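Local structure of PF14_0633 protein (Plasmodium falciparum, 3IGM) at a contact of chain A with DNA and the interface of chains B and A. The protein binds specific DNA sequences through its AP2 domain, here as a domain-swapped dimer, and probably regulates transcription in the parasite nucleus. Residues are numbered along the deposited sequence; one frame, centred on the assembly and turned at random. Chains: chain A/B, PF14_0633 protein.

Contact 1: a contact of chain A with DNA. Residues chain A 14, 23, 30, 32. With nucleotides of chain D; nucleotides of chain C.
A:Asn14 and A:Ser32 read bases from the beta-sheet of the AP2 domain, which lies in the major groove and meets the three base pairs formed by DC3-DA4-DT5 of chain C and DA4-DT5-DG6 of chain D. Direct hydrogen bonds go to both partners of one A-T pair. The amide nitrogen ND2 of A:Asn14 donates to the carbonyl O4 of DT5 of chain C at 2.9 Å, the acceptor lying 13° out of the amide plane; CG anti to the backbone N (chi1 -177°) sends the amide toward the base. The hydroxyl OG of A:Ser32 bonds N7 of DA4 of chain D at 2.7 Å, on the Hoogsteen edge.

Backbone amides hold phosphates of chain D and probably help set the register of the sheet on the DNA. A:Ser32 N donates to the phosphate oxygen OP2 of DA4 at 3.0 Å, and A:Arg30 N reaches OP2 of DT5 through a water.

Between the hydrogen-bonding groups, packing is made by A:Phe23 and the aliphatic part of A:Arg30. A:Phe23 lays one face, toward its rim, against DC3 of chain C, with CE2 3.5 Å from C5 of the cytosine, while CB of A:Ser32 sits over the centre of the opposite face. The extended A:Arg30 chain runs past the thymine methyl, its CD 3.7 Å from C7 of DT5 of chain D.

A close polar approach without a hydrogen bond is made by the guanidinium NH1 of A:Arg30, which comes near O6 of DG6 of chain D with its N-H misdirected.

Contact 2: the interface of chains B and A. Residues chain B 13, 20, 35, 37; chain A 43-44, 47-48.
B:Trp20 is sandwiched between its own chain and the partner helix: CE3 of B:Trp13 sits over the centre of one face, and CG of A:Arg48 covers the other, toward the rim. The two tryptophans meet edge to face, since B:Trp20 in turn presents CG at the edge of B:Trp13, in its plane. One face of B:Trp13 receives the end of A:Lys44, with CE over the six-membered ring. The ammonium nitrogen NZ lies 4.1 Å from the centroid of the five-membered ring, a cation-pi contact. The two side chains cross at about a right angle.

This is part of the two-fold symmetric, domain-swapped dimer interface, in which helix 40-58 of chain A packs on the sheet of chain B. A:Lys44 is fully extended from its backbone, which carries its methylene groups past B:Trp20 to B:Trp13. The chain of A:Arg48 also starts with CG anti to the backbone N and lays CA, CB and CG over the indole, CB 3.5 Å from CE2 of B:Trp20. The bend at chi3 (64°) then turns the guanidinium, whose plane stands 78° to the ring. CA of A:Arg48 covers the five-membered ring of the same indole.

Beside this stack, B:Pro37 lies alongside A:Lys44, both pointing the same way. The small A:Ala47 fits between the proline and the indole, its CB 3.7 Å from CA of B:Pro37 and also in contact with CD1 of B:Trp20.

The indole N-H is satisfied by the helix backbone: NE1 of B:Trp20 donates to the carbonyl O of A:Lys44 at 2.9 Å, with that oxygen 22° out of the indole plane.

Contact 1: a contact of chain A with DNA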
ATOM      1  N   ASN A  14      -7.744  -3.368   1.341  1.00 53.15           N
ATOM      2  CA  ASN A  14      -8.314  -2.154   1.917  1.00 53.61           C
ATOM      3  C   ASN A  14      -7.465  -0.968   1.449  1.00 54.42           C
ATOM      4  O   ASN A  14      -6.301  -0.843   1.828  1.00 54.25           O
ATOM      5  CB  ASN A  14      -8.363  -2.263   3.450  1.00 53.40           C
ATOM      6  CG  ASN A  14      -9.026  -1.058   4.115  1.00 53.15           C
ATOM      7  OD1 ASN A  14      -8.602   0.079   3.926  1.00 52.91           O
ATOM      8  ND2 ASN A  14     -10.059  -1.313   4.918  1.00 52.42           N
ATOM      9  N   PHE A  23     -10.635 -11.770   6.210  1.00 53.97           N
ATOM     10  CA  PHE A  23     -11.869 -11.835   6.991  1.00 53.83           C
ATOM     11  C   PHE A  23     -12.265 -13.275   7.285  1.00 53.82           C
ATOM     12  O   PHE A  23     -12.337 -14.109   6.383  1.00 53.88           O
ATOM     13  CB  PHE A  23     -12.996 -11.059   6.305  1.00 53.62           C
ATOM     14  CG  PHE A  23     -12.895  -9.562   6.482  1.00 53.87           C
ATOM     15  CD1 PHE A  23     -13.688  -8.904   7.425  1.00 53.48           C
ATOM     16  CD2 PHE A  23     -11.997  -8.810   5.719  1.00 52.87           C
ATOM     17  CE1 PHE A  23     -13.590  -7.514   7.601  1.00 53.37           C
ATOM     18  CE2 PHE A  23     -11.899  -7.423   5.886  1.00 52.70           C
ATOM     19  CZ  PHE A  23     -12.693  -6.775   6.825  1.00 52.79           C
ATOM     20  N   ARG A  30     -17.521 -12.433  13.459  1.00 57.03           N
ATOM     21  CA  ARG A  30     -16.727 -12.147  12.275  1.00 56.63           C
ATOM     22  C   ARG A  30     -15.484 -11.358  12.678  1.00 56.59           C
ATOM     23  O   ARG A  30     -15.567 -10.344  13.384  1.00 56.53           O
ATOM     24  CB  ARG A  30     -17.547 -11.379  11.239  1.00 56.55           C
ATOM     25  CG  ARG A  30     -16.918 -11.391   9.860  1.00 56.17           C
ATOM     26  CD  ARG A  30     -17.834 -10.831   8.796  1.00 54.47           C
ATOM     27  NE  ARG A  30     -17.246 -11.041   7.476  1.00 52.96           N
ATOM     28  CZ  ARG A  30     -17.521 -10.317   6.394  1.00 52.52           C
ATOM     29  NH1 ARG A  30     -18.389  -9.307   6.456  1.00 51.66           N
ATOM     30  NH2 ARG A  30     -16.920 -10.607   5.244  1.00 50.97           N
ATOM     31  N   SER A  32     -11.207 -10.068  11.580  1.00 54.94           N
ATOM     32  CA  SER A  32     -10.263  -9.747  10.506  1.00 54.35           C
ATOM     33  C   SER A  32      -8.829  -9.573  11.011  1.00 53.89           C
ATOM     34  O   SER A  32      -8.604  -9.080  12.125  1.00 53.65           O
ATOM     35  CB  SER A  32     -10.712  -8.518   9.699  1.00 54.34           C
ATOM     36  OG  SER A  32     -10.322  -7.294  10.308  1.00 54.91           O
TER
ATOM     37  P    DA D   4     -11.708  -8.321  15.521  1.00 51.91           P
ATOM     38  OP1  DA D   4     -11.891  -8.891  16.877  1.00 51.11           O
ATOM     39  OP2  DA D   4     -11.244  -9.187  14.411  1.00 51.92           O
ATOM     40  O5'  DA D   4     -13.069  -7.622  15.065  1.00 53.31           O
ATOM     41  C5'  DA D   4     -13.782  -6.732  15.928  1.00 53.83           C
ATOM     42  C4'  DA D   4     -14.924  -6.092  15.161  1.00 53.75           C
ATOM     43  O4'  DA D   4     -14.400  -5.281  14.081  1.00 53.02           O
ATOM     44  C3'  DA D   4     -15.878  -7.056  14.465  1.00 54.42           C
ATOM     45  O3'  DA D   4     -17.129  -6.414  14.380  1.00 56.46           O
ATOM     46  C2'  DA D   4     -15.293  -7.172  13.066  1.00 53.22           C
ATOM     47  C1'  DA D   4     -15.005  -5.695  12.867  1.00 52.12           C
ATOM     48  N9   DA D   4     -14.090  -5.367  11.788  1.00 50.61           N
ATOM     49  C8   DA D   4     -13.063  -6.126  11.299  1.00 49.88           C
ATOM     50  N7   DA D   4     -12.403  -5.537  10.326  1.00 49.93           N
ATOM     51  C5   DA D   4     -13.044  -4.315  10.173  1.00 49.62           C
ATOM     52  C6   DA D   4     -12.834  -3.223   9.306  1.00 49.14           C
ATOM     53  N6   DA D   4     -11.864  -3.193   8.384  1.00 49.08           N
ATOM     54  N1   DA D   4     -13.660  -2.159   9.421  1.00 49.11           N
ATOM     55  C2   DA D   4     -14.636  -2.176  10.339  1.00 49.26           C
ATOM     56  N3   DA D   4     -14.928  -3.143  11.210  1.00 49.53           N
ATOM     57  C4   DA D   4     -14.089  -4.193  11.072  1.00 49.79           C
ATOM     58  P    DT D   5     -18.474  -7.226  14.625  1.00 56.80           P
ATOM     59  OP1  DT D   5     -18.493  -7.631  16.054  1.00 57.21           O
ATOM     60  OP2  DT D   5     -18.592  -8.239  13.542  1.00 57.79           O
ATOM     61  O5'  DT D   5     -19.577  -6.093  14.379  1.00 56.86           O
ATOM     62  C5'  DT D   5     -19.504  -4.831  15.065  1.00 56.42           C
ATOM     63  C4'  DT D   5     -19.846  -3.691  14.119  1.00 55.66           C
ATOM     64  O4'  DT D   5     -18.857  -3.635  13.059  1.00 54.93           O
ATOM     65  C3'  DT D   5     -21.207  -3.804  13.432  1.00 55.79           C
ATOM     66  O3'  DT D   5     -21.895  -2.538  13.533  1.00 56.34           O
ATOM     67  C2'  DT D   5     -20.858  -4.227  11.999  1.00 54.99           C
ATOM     68  C1'  DT D   5     -19.502  -3.557  11.803  1.00 54.54           C
ATOM     69  N1   DT D   5     -18.554  -4.143  10.784  1.00 53.56           N
ATOM     70  C2   DT D   5     -18.044  -3.309   9.803  1.00 53.23           C
ATOM     71  O2   DT D   5     -18.336  -2.136   9.696  1.00 53.67           O
ATOM     72  N3   DT D   5     -17.172  -3.905   8.923  1.00 52.97           N
ATOM     73  C4   DT D   5     -16.756  -5.226   8.930  1.00 53.05           C
ATOM     74  O4   DT D   5     -15.967  -5.655   8.095  1.00 53.57           O
ATOM     75  C5   DT D   5     -17.320  -6.053   9.977  1.00 53.20           C
ATOM     76  C7   DT D   5     -16.941  -7.504  10.073  1.00 52.42           C
ATOM     77  C6   DT D   5     -18.177  -5.480  10.846  1.00 53.39           C
ATOM     78  P    DG D   6     -23.327  -2.249  12.865  1.00 56.40           P
ATOM     79  OP1  DG D   6     -23.951  -1.139  13.622  1.00 56.69           O
ATOM     80  OP2  DG D   6     -24.060  -3.525  12.684  1.00 56.48           O
ATOM     81  O5'  DG D   6     -22.909  -1.756  11.397  1.00 57.04           O
ATOM     82  C5'  DG D   6     -22.737  -0.378  11.066  1.00 56.40           C
ATOM     83  C4'  DG D   6     -22.802  -0.176   9.558  1.00 56.02           C
ATOM     84  O4'  DG D   6     -21.750  -0.931   8.904  1.00 54.44           O
ATOM     85  C3'  DG D   6     -24.110  -0.604   8.897  1.00 56.43           C
ATOM     86  O3'  DG D   6     -24.530   0.403   8.009  1.00 58.22           O
ATOM     87  C2'  DG D   6     -23.760  -1.868   8.121  1.00 55.38           C
ATOM     88  C1'  DG D   6     -22.286  -1.651   7.813  1.00 53.61           C
ATOM     89  N9   DG D   6     -21.522  -2.883   7.748  1.00 51.49           N
ATOM     90  C8   DG D   6     -21.581  -3.930   8.637  1.00 50.99           C
ATOM     91  N7   DG D   6     -20.774  -4.907   8.349  1.00 50.27           N
ATOM     92  C5   DG D   6     -20.126  -4.473   7.201  1.00 49.70           C
ATOM     93  C6   DG D   6     -19.134  -5.122   6.426  1.00 48.90           C
ATOM     94  O6   DG D   6     -18.641  -6.236   6.650  1.00 48.80           O
ATOM     95  N1   DG D   6     -18.733  -4.351   5.327  1.00 47.78           N
ATOM     96  C2   DG D   6     -19.251  -3.104   5.027  1.00 48.51           C
ATOM     97  N2   DG D   6     -18.773  -2.481   3.941  1.00 48.22           N
ATOM     98  N3   DG D   6     -20.181  -2.486   5.752  1.00 49.10           N
ATOM     99  C4   DG D   6     -20.573  -3.227   6.817  1.00 49.98           C
TER
ATOM    100  P    DC C   3     -12.960  -6.569  -3.018  1.00 45.66           P
ATOM    101  OP1  DC C   3     -12.972  -5.952  -4.362  1.00 46.38           O
ATOM    102  OP2  DC C   3     -11.812  -7.438  -2.656  1.00 46.79           O
ATOM    103  O5'  DC C   3     -13.167  -5.440  -1.909  1.00 46.21           O
ATOM    104  C5'  DC C   3     -14.035  -4.326  -2.163  1.00 46.55           C
ATOM    105  C4'  DC C   3     -14.236  -3.529  -0.887  1.00 46.65           C
ATOM    106  O4'  DC C   3     -14.973  -4.330   0.077  1.00 46.94           O
ATOM    107  C3'  DC C   3     -12.945  -3.098  -0.179  1.00 47.12           C
ATOM    108  O3'  DC C   3     -13.038  -1.735   0.196  1.00 48.42           O
ATOM    109  C2'  DC C   3     -12.929  -3.973   1.066  1.00 47.04           C
ATOM    110  C1'  DC C   3     -14.430  -4.031   1.340  1.00 46.51           C
ATOM    111  N1   DC C   3     -14.885  -4.971   2.422  1.00 45.78           N
ATOM    112  C2   DC C   3     -16.040  -4.652   3.166  1.00 45.36           C
ATOM    113  O2   DC C   3     -16.685  -3.625   2.909  1.00 44.44           O
ATOM    114  N3   DC C   3     -16.429  -5.492   4.161  1.00 44.82           N
ATOM    115  C4   DC C   3     -15.733  -6.597   4.426  1.00 44.82           C
ATOM    116  N4   DC C   3     -16.181  -7.383   5.414  1.00 45.78           N
ATOM    117  C5   DC C   3     -14.565  -6.944   3.686  1.00 45.06           C
ATOM    118  C6   DC C   3     -14.173  -6.107   2.712  1.00 45.60           C
ATOM    119  P    DA C   4     -12.209  -0.568  -0.519  1.00 49.23           P
ATOM    120  OP1  DA C   4     -12.167  -0.844  -1.982  1.00 48.57           O
ATOM    121  OP2  DA C   4     -10.966  -0.385   0.271  1.00 49.73           O
ATOM    122  O5'  DA C   4     -13.112   0.731  -0.235  1.00 51.36           O
ATOM    123  C5'  DA C   4     -14.542   0.711  -0.484  1.00 52.35           C
ATOM    124  C4'  DA C   4     -15.347   1.352   0.642  1.00 52.57           C
ATOM    125  O4'  DA C   4     -15.634   0.409   1.709  1.00 52.31           O
ATOM    126  C3'  DA C   4     -14.724   2.565   1.328  1.00 54.13           C
ATOM    127  O3'  DA C   4     -15.773   3.518   1.512  1.00 56.50           O
ATOM    128  C2'  DA C   4     -14.178   2.008   2.646  1.00 52.85           C
ATOM    129  C1'  DA C   4     -15.216   0.936   2.960  1.00 51.94           C
ATOM    130  N9   DA C   4     -14.764  -0.226   3.714  1.00 51.08           N
ATOM    131  C8   DA C   4     -13.654  -0.993   3.480  1.00 50.34           C
ATOM    132  N7   DA C   4     -13.532  -2.002   4.314  1.00 49.89           N
ATOM    133  C5   DA C   4     -14.638  -1.904   5.137  1.00 49.34           C
ATOM    134  C6   DA C   4     -15.095  -2.675   6.229  1.00 49.06           C
ATOM    135  N6   DA C   4     -14.461  -3.757   6.696  1.00 48.12           N
ATOM    136  N1   DA C   4     -16.242  -2.288   6.836  1.00 49.77           N
ATOM    137  C2   DA C   4     -16.895  -1.206   6.382  1.00 49.72           C
ATOM    138  N3   DA C   4     -16.561  -0.410   5.363  1.00 50.07           N
ATOM    139  C4   DA C   4     -15.414  -0.812   4.778  1.00 50.37           C
ATOM    140  P    DT C   5     -15.524   5.004   2.056  1.00 58.17           P
ATOM    141  OP1  DT C   5     -16.525   5.883   1.399  1.00 58.67           O
ATOM    142  OP2  DT C   5     -14.078   5.332   1.982  1.00 58.51           O
ATOM    143  O5'  DT C   5     -15.894   4.840   3.599  1.00 58.08           O
ATOM    144  C5'  DT C   5     -17.221   4.492   3.957  1.00 58.43           C
ATOM    145  C4'  DT C   5     -17.268   4.193   5.434  1.00 58.51           C
ATOM    146  O4'  DT C   5     -16.484   3.012   5.681  1.00 56.81           O
ATOM    147  C3'  DT C   5     -16.681   5.294   6.315  1.00 59.35           C
ATOM    148  O3'  DT C   5     -17.726   5.816   7.124  1.00 61.72           O
ATOM    149  C2'  DT C   5     -15.574   4.613   7.126  1.00 58.22           C
ATOM    150  C1'  DT C   5     -15.915   3.135   6.964  1.00 56.90           C
ATOM    151  N1   DT C   5     -14.755   2.202   7.024  1.00 55.26           N
ATOM    152  C2   DT C   5     -14.788   1.133   7.902  1.00 54.54           C
ATOM    153  O2   DT C   5     -15.713   0.897   8.663  1.00 53.85           O
ATOM    154  N3   DT C   5     -13.675   0.333   7.862  1.00 54.12           N
ATOM    155  C4   DT C   5     -12.566   0.490   7.054  1.00 54.33           C
ATOM    156  O4   DT C   5     -11.627  -0.297   7.113  1.00 55.79           O
ATOM    157  C5   DT C   5     -12.594   1.625   6.157  1.00 54.35           C
ATOM    158  C7   DT C   5     -11.455   1.915   5.221  1.00 54.21           C
ATOM    159  C6   DT C   5     -13.675   2.416   6.187  1.00 54.81           C
TER
HETATM  160  O   HOH W   1     -19.405 -10.759  14.193  1.00 54.77           O

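Contact 2: the interface of chains B and A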
ATOM      1  N   TRP B  13       1.122  12.828  -1.987  1.00 35.25           N
ATOM      2  CA  TRP B  13       0.662  11.461  -2.020  1.00 35.96           C
ATOM      3  C   TRP B  13      -0.647  11.315  -2.829  1.00 36.38           C
ATOM      4  O   TRP B  13      -1.660  11.943  -2.522  1.00 36.33           O
ATOM      5  CB  TRP B  13       0.472  10.967  -0.584  1.00 35.70           C
ATOM      6  CG  TRP B  13       0.147   9.509  -0.466  1.00 36.14           C
ATOM      7  CD1 TRP B  13      -1.055   8.964  -0.090  1.00 36.04           C
ATOM      8  CD2 TRP B  13       1.031   8.401  -0.704  1.00 36.18           C
ATOM      9  NE1 TRP B  13      -0.974   7.596  -0.082  1.00 36.17           N
ATOM     10  CE2 TRP B  13       0.293   7.218  -0.451  1.00 36.68           C
ATOM     11  CE3 TRP B  13       2.373   8.292  -1.107  1.00 35.84           C
ATOM     12  CZ2 TRP B  13       0.851   5.941  -0.588  1.00 37.44           C
ATOM     13  CZ3 TRP B  13       2.928   7.023  -1.245  1.00 35.33           C
ATOM     14  CH2 TRP B  13       2.167   5.863  -0.982  1.00 37.49           C
ATOM     15  N   TRP B  20       3.853   8.884  -4.406  1.00 34.83           N
ATOM     16  CA  TRP B  20       4.144  10.304  -4.381  1.00 34.08           C
ATOM     17  C   TRP B  20       4.294  10.776  -5.810  1.00 34.07           C
ATOM     18  O   TRP B  20       5.021  10.151  -6.592  1.00 34.03           O
ATOM     19  CB  TRP B  20       5.483  10.577  -3.670  1.00 34.08           C
ATOM     20  CG  TRP B  20       5.562  10.068  -2.268  1.00 32.70           C
ATOM     21  CD1 TRP B  20       6.142   8.909  -1.847  1.00 32.25           C
ATOM     22  CD2 TRP B  20       5.035  10.708  -1.098  1.00 31.78           C
ATOM     23  NE1 TRP B  20       6.006   8.786  -0.478  1.00 31.72           N
ATOM     24  CE2 TRP B  20       5.329   9.878   0.002  1.00 31.19           C
ATOM     25  CE3 TRP B  20       4.337  11.907  -0.877  1.00 31.41           C
ATOM     26  CZ2 TRP B  20       4.952  10.206   1.318  1.00 31.69           C
ATOM     27  CZ3 TRP B  20       3.957  12.230   0.435  1.00 31.28           C
ATOM     28  CH2 TRP B  20       4.273  11.383   1.509  1.00 30.24           C
ATOM     29  N   PHE B  35       6.496   8.447  -8.110  1.00 33.90           N
ATOM     30  CA  PHE B  35       7.428   7.715  -7.248  1.00 35.01           C
ATOM     31  C   PHE B  35       6.691   6.728  -6.338  1.00 36.46           C
ATOM     32  O   PHE B  35       6.196   7.105  -5.263  1.00 36.59           O
ATOM     33  CB  PHE B  35       8.251   8.695  -6.402  1.00 34.35           C
ATOM     34  CG  PHE B  35       9.186   9.558  -7.207  1.00 32.41           C
ATOM     35  CD1 PHE B  35      10.513   9.153  -7.429  1.00 30.93           C
ATOM     36  CD2 PHE B  35       8.748  10.763  -7.743  1.00 29.42           C
ATOM     37  CE1 PHE B  35      11.383   9.940  -8.170  1.00 29.46           C
ATOM     38  CE2 PHE B  35       9.610  11.567  -8.488  1.00 29.24           C
ATOM     39  CZ  PHE B  35      10.937  11.152  -8.701  1.00 28.44           C
ATOM     40  N   PRO B  37       6.514   3.582  -3.700  1.00 42.20           N
ATOM     41  CA  PRO B  37       7.418   2.977  -2.732  1.00 43.37           C
ATOM     42  C   PRO B  37       8.268   1.913  -3.410  1.00 44.86           C
ATOM     43  O   PRO B  37       7.778   1.142  -4.259  1.00 45.23           O
ATOM     44  CB  PRO B  37       6.472   2.345  -1.711  1.00 43.39           C
ATOM     45  CG  PRO B  37       5.241   3.196  -1.766  1.00 42.99           C
ATOM     46  CD  PRO B  37       5.130   3.670  -3.196  1.00 42.28           C
TER
ATOM     47  N   ASP A  43       9.721   2.103   2.925  1.00 46.36           N
ATOM     48  CA  ASP A  43       9.853   2.221   1.470  1.00 45.47           C
ATOM     49  C   ASP A  43       9.049   3.371   0.897  1.00 44.47           C
ATOM     50  O   ASP A  43       9.389   3.902  -0.162  1.00 44.05           O
ATOM     51  CB  ASP A  43       9.490   0.904   0.778  1.00 45.63           C
ATOM     52  CG  ASP A  43      10.577  -0.160   0.938  1.00 46.79           C
ATOM     53  OD1 ASP A  43      11.714   0.174   1.370  1.00 45.93           O
ATOM     54  OD2 ASP A  43      10.287  -1.337   0.622  1.00 47.86           O
ATOM     55  N   LYS A  44       7.980   3.743   1.598  1.00 43.51           N
ATOM     56  CA  LYS A  44       7.189   4.911   1.239  1.00 42.57           C
ATOM     57  C   LYS A  44       8.016   6.170   1.540  1.00 41.81           C
ATOM     58  O   LYS A  44       8.007   7.132   0.765  1.00 41.38           O
ATOM     59  CB  LYS A  44       5.866   4.914   2.013  1.00 42.45           C
ATOM     60  CG  LYS A  44       5.014   6.142   1.812  1.00 42.86           C
ATOM     61  CD  LYS A  44       3.739   6.055   2.640  1.00 45.20           C
ATOM     62  CE  LYS A  44       2.908   7.316   2.468  1.00 46.89           C
ATOM     63  NZ  LYS A  44       1.621   7.256   3.227  1.00 49.13           N
ATOM     64  N   ALA A  47      10.693   6.611  -1.032  1.00 37.32           N
ATOM     65  CA  ALA A  47      10.078   7.140  -2.242  1.00 36.78           C
ATOM     66  C   ALA A  47       9.785   8.631  -2.101  1.00 36.51           C
ATOM     67  O   ALA A  47       9.965   9.390  -3.056  1.00 36.60           O
ATOM     68  CB  ALA A  47       8.808   6.364  -2.584  1.00 36.89           C
ATOM     69  N   ARG A  48       9.352   9.044  -0.906  1.00 36.19           N
ATOM     70  CA  ARG A  48       9.169  10.460  -0.581  1.00 36.06           C
ATOM     71  C   ARG A  48      10.472  11.267  -0.742  1.00 36.03           C
ATOM     72  O   ARG A  48      10.468  12.353  -1.316  1.00 35.94           O
ATOM     73  CB  ARG A  48       8.632  10.631   0.854  1.00 35.90           C
ATOM     74  CG  ARG A  48       8.055  12.035   1.127  1.00 36.47           C
ATOM     75  CD  ARG A  48       7.719  12.270   2.620  1.00 38.62           C
ATOM     76  NE  ARG A  48       8.925  12.233   3.451  1.00 39.04           N
ATOM     77  CZ  ARG A  48       9.758  13.255   3.623  1.00 38.66           C
ATOM     78  NH1 ARG A  48       9.520  14.428   3.057  1.00 39.57           N
ATOM     79  NH2 ARG A  48      10.830  13.107   4.383  1.00 40.05           N
TER

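The C-alpha centres of contact 1 and contact 2 lie about 27 Å apart, and chain A takes part in both through different elements. Its strands 11-14, 19-26 and 29-35 supply the DNA-reading residues of contact 1, whereas its helix 40-58 leaves that sheet to pack on chain B in contact 2. In chain B the docking surface comes mainly from strands 11-14 and 19-26 and the loop holding B:Pro37. By the two-fold symmetry, the sheet that reads DNA in contact 1 should be backed by the helix of chain B, so the swap ties together two DNA-binding modules, each built from both chains.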